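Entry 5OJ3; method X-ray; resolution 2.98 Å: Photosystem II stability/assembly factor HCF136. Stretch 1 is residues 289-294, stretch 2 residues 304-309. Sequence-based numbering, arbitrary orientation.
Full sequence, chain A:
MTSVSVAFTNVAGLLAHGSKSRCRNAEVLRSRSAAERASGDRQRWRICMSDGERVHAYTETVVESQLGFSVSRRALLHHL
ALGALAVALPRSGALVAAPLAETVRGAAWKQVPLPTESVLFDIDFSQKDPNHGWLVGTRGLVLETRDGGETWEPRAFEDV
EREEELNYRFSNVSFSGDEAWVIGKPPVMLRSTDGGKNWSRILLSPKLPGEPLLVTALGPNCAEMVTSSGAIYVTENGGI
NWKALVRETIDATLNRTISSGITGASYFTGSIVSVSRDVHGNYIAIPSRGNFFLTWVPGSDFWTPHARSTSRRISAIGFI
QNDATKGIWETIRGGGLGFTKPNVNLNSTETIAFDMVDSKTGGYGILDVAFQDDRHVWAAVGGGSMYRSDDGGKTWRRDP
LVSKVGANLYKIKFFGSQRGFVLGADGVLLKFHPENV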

# COMPACT_ATOMS: atom_id res chain seq x y z
N ARG A 289 -0.16 12.36 11.00
CA ARG A 289 -1.33 13.16 11.35
C ARG A 289 -2.00 13.78 10.13
O ARG A 289 -2.85 14.67 10.29
N GLY A 290 -1.65 13.34 8.93
CA GLY A 290 -2.40 13.68 7.73
C GLY A 290 -2.35 15.13 7.31
O GLY A 290 -3.18 15.55 6.50
N ASN A 291 -1.41 15.92 7.84
CA ASN A 291 -1.44 17.36 7.62
C ASN A 291 -1.04 17.73 6.19
O ASN A 291 -1.38 18.82 5.71
N PHE A 292 -0.33 16.84 5.51
CA PHE A 292 0.12 17.04 4.14
C PHE A 292 0.39 15.65 3.58
O PHE A 292 -0.03 14.64 4.15
N PHE A 293 1.08 15.58 2.44
CA PHE A 293 1.59 14.30 1.96
C PHE A 293 2.96 14.51 1.34
O PHE A 293 3.39 15.64 1.08
N LEU A 294 3.66 13.40 1.11
CA LEU A 294 5.05 13.42 0.69
C LEU A 294 5.25 12.50 -0.50
O LEU A 294 4.58 11.46 -0.62
N THR A 304 9.57 15.37 -1.29
CA THR A 304 9.01 16.67 -1.58
C THR A 304 7.67 16.79 -0.88
O THR A 304 6.79 15.94 -1.10
N PRO A 305 7.47 17.78 -0.01
CA PRO A 305 6.19 17.91 0.70
C PRO A 305 5.20 18.78 -0.05
O PRO A 305 5.55 19.79 -0.67
N HIS A 306 3.93 18.38 0.03
CA HIS A 306 2.84 19.03 -0.69
C HIS A 306 1.69 19.35 0.25
O HIS A 306 1.30 18.50 1.06
N ALA A 307 1.16 20.56 0.14
CA ALA A 307 0.03 20.96 0.97
C ALA A 307 -1.24 20.21 0.57
O ALA A 307 -1.50 19.98 -0.62
N ARG A 308 -2.01 19.81 1.57
CA ARG A 308 -3.29 19.18 1.31
C ARG A 308 -4.28 20.20 0.74
O ARG A 308 -4.10 21.41 0.85
N SER A 309 -5.33 19.67 0.13
CA SER A 309 -6.33 20.47 -0.57
C SER A 309 -7.66 20.49 0.17
O SER A 309 -8.69 20.76 -0.43

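What holds the two backbones in register before any side chain is considered? The strands run antiparallel, with 153° between their N-to-C directions, and Phe293 faces His306 as a hydrogen-bonded pair. Phe293 N donates to His306 O at 3.2 Å, and His306 N returns the bond to Phe293 O at 3.0 Å, both nearly straight. One residue further along, Leu294 and Pro305 form a non-hydrogen-bonded pair with their CA atoms 4.6 Å apart. This suits proline, whose nitrogen carries no hydrogen to donate. Close by, Leu294 CA approaches Thr304 O at 3.5 Å in a CA-H...O contact. The side chains of Phe293 and His306 share one face of the sheet, while those of Leu294 and Pro305 share the other.

How do the aromatic side chains of Phe293 and His306 fit together? Phe293 takes a p rotamer (chi1 66°), and the end of its side chain comes nearer the opposing strand than its CA-to-CB direction alone would suggest. His306 adopts m (chi1 -50°). The two ring planes lie within 17° of parallel, but the rings are slid apart, with centroids 5.1 Å from each other, so they barely overlap. What lies over the face of the phenyl ring is instead the histidine methylene: His306 CB sits 3.8 Å from the Phe293 ring centroid, 23° off the ring normal, in a CH-pi contact. The closest approach of the two side chains, Phe293 CZ to His306 CB at 3.5 Å, belongs to this same arrangement. The phenyl ring also reaches along the strand, bringing Phe293 CE1 to 4.1 Å from Ala307 O.

Which apolar groups pack on the face carrying Leu294 and Pro305? Leu294, with chi1 in m and chi2 between wells at 141°, brings CD2 to 3.9 Å from Pro305 CB. The proline ring has a C-gamma endo pucker. Phe292 also reaches Pro305, although its CA-to-CB bond points sideways: its p rotamer (chi1 57°) places CD2 at 4.3 Å from Pro305 CB. Thus Pro305 CB meets both a leucine methyl and a ring carbon of Phe292. Phe292 also lies tightly against the backbone, with its CB 3.1 Å from His306 O.

Where do polar side chains enter the contact? Arg308 starts sideways from its CA, but its p, t, t conformation through chi3 brings the end of the side chain nearer the first stretch. There Arg308 NE donates to Asn291 O at 2.9 Å; the angle of 125° makes this a weak hydrogen bond despite the short distance. The aliphatic part of the same arm passes Gly290, with Arg308 CD 3.8 Å from Gly290 O. The acceptor is a backbone carbonyl; the Asn291 side chain leaves its CA pointing away. Within the second stretch itself, His306 NE2 lies 3.1 Å from Thr304 O at an angle too poor for a hydrogen bond; NE2 is hydrogen-bonded elsewhere in the structure.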

# COMPACT_ATOMS: atom_id res chain seq x y z
CB ARG A 289 -0.93 14.26 12.34
CG ARG A 289 -0.60 13.76 13.75
CD ARG A 289 -1.82 13.79 14.66
NE ARG A 289 -1.58 13.14 15.94
CZ ARG A 289 -1.19 13.78 17.05
NH1 ARG A 289 -0.99 15.09 17.02
NH2 ARG A 289 -0.99 13.10 18.17
CB ASN A 291 -0.49 18.04 8.62
CG ASN A 291 -0.61 17.44 10.00
OD1 ASN A 291 -1.55 17.73 10.73
ND2 ASN A 291 0.32 16.56 10.34
CB PHE A 292 1.35 17.95 4.09
CG PHE A 292 2.50 17.45 4.92
CD1 PHE A 292 2.58 17.73 6.27
CD2 PHE A 292 3.51 16.70 4.34
CE1 PHE A 292 3.63 17.26 7.02
CE2 PHE A 292 4.57 16.24 5.10
CZ PHE A 292 4.62 16.52 6.44
CB PHE A 293 0.60 13.63 0.99
CG PHE A 293 0.40 14.36 -0.30
CD1 PHE A 293 -0.50 15.42 -0.37
CD2 PHE A 293 1.07 13.98 -1.45
CE1 PHE A 293 -0.71 16.09 -1.56
CE2 PHE A 293 0.86 14.64 -2.64
CZ PHE A 293 -0.03 15.70 -2.70
CB LEU A 294 6.00 13.00 1.83
CG LEU A 294 6.05 13.88 3.07
CD1 LEU A 294 6.17 13.05 4.33
CD2 LEU A 294 7.21 14.86 2.96
CB THR A 304 8.85 16.88 -3.08
OG1 THR A 304 10.12 16.70 -3.73
CG2 THR A 304 8.34 18.28 -3.38
CB PRO A 305 6.61 18.56 2.03
CG PRO A 305 7.82 19.35 1.69
CD PRO A 305 8.48 18.73 0.48
CB HIS A 306 2.37 18.14 -1.85
CG HIS A 306 3.48 17.64 -2.72
ND1 HIS A 306 3.83 18.27 -3.89
CD2 HIS A 306 4.31 16.58 -2.58
CE1 HIS A 306 4.84 17.61 -4.45
NE2 HIS A 306 5.15 16.59 -3.67
CB ALA A 307 -0.20 22.47 0.85
CB ARG A 308 -3.83 18.52 2.59
CG ARG A 308 -4.01 19.46 3.78
CD ARG A 308 -4.61 18.71 4.97
NE ARG A 308 -4.23 19.31 6.25
CZ ARG A 308 -4.91 20.27 6.86
NH1 ARG A 308 -6.02 20.75 6.32
NH2 ARG A 308 -4.49 20.76 8.02
CB SER A 309 -6.53 19.96 -1.99
OG SER A 309 -6.96 18.61 -1.99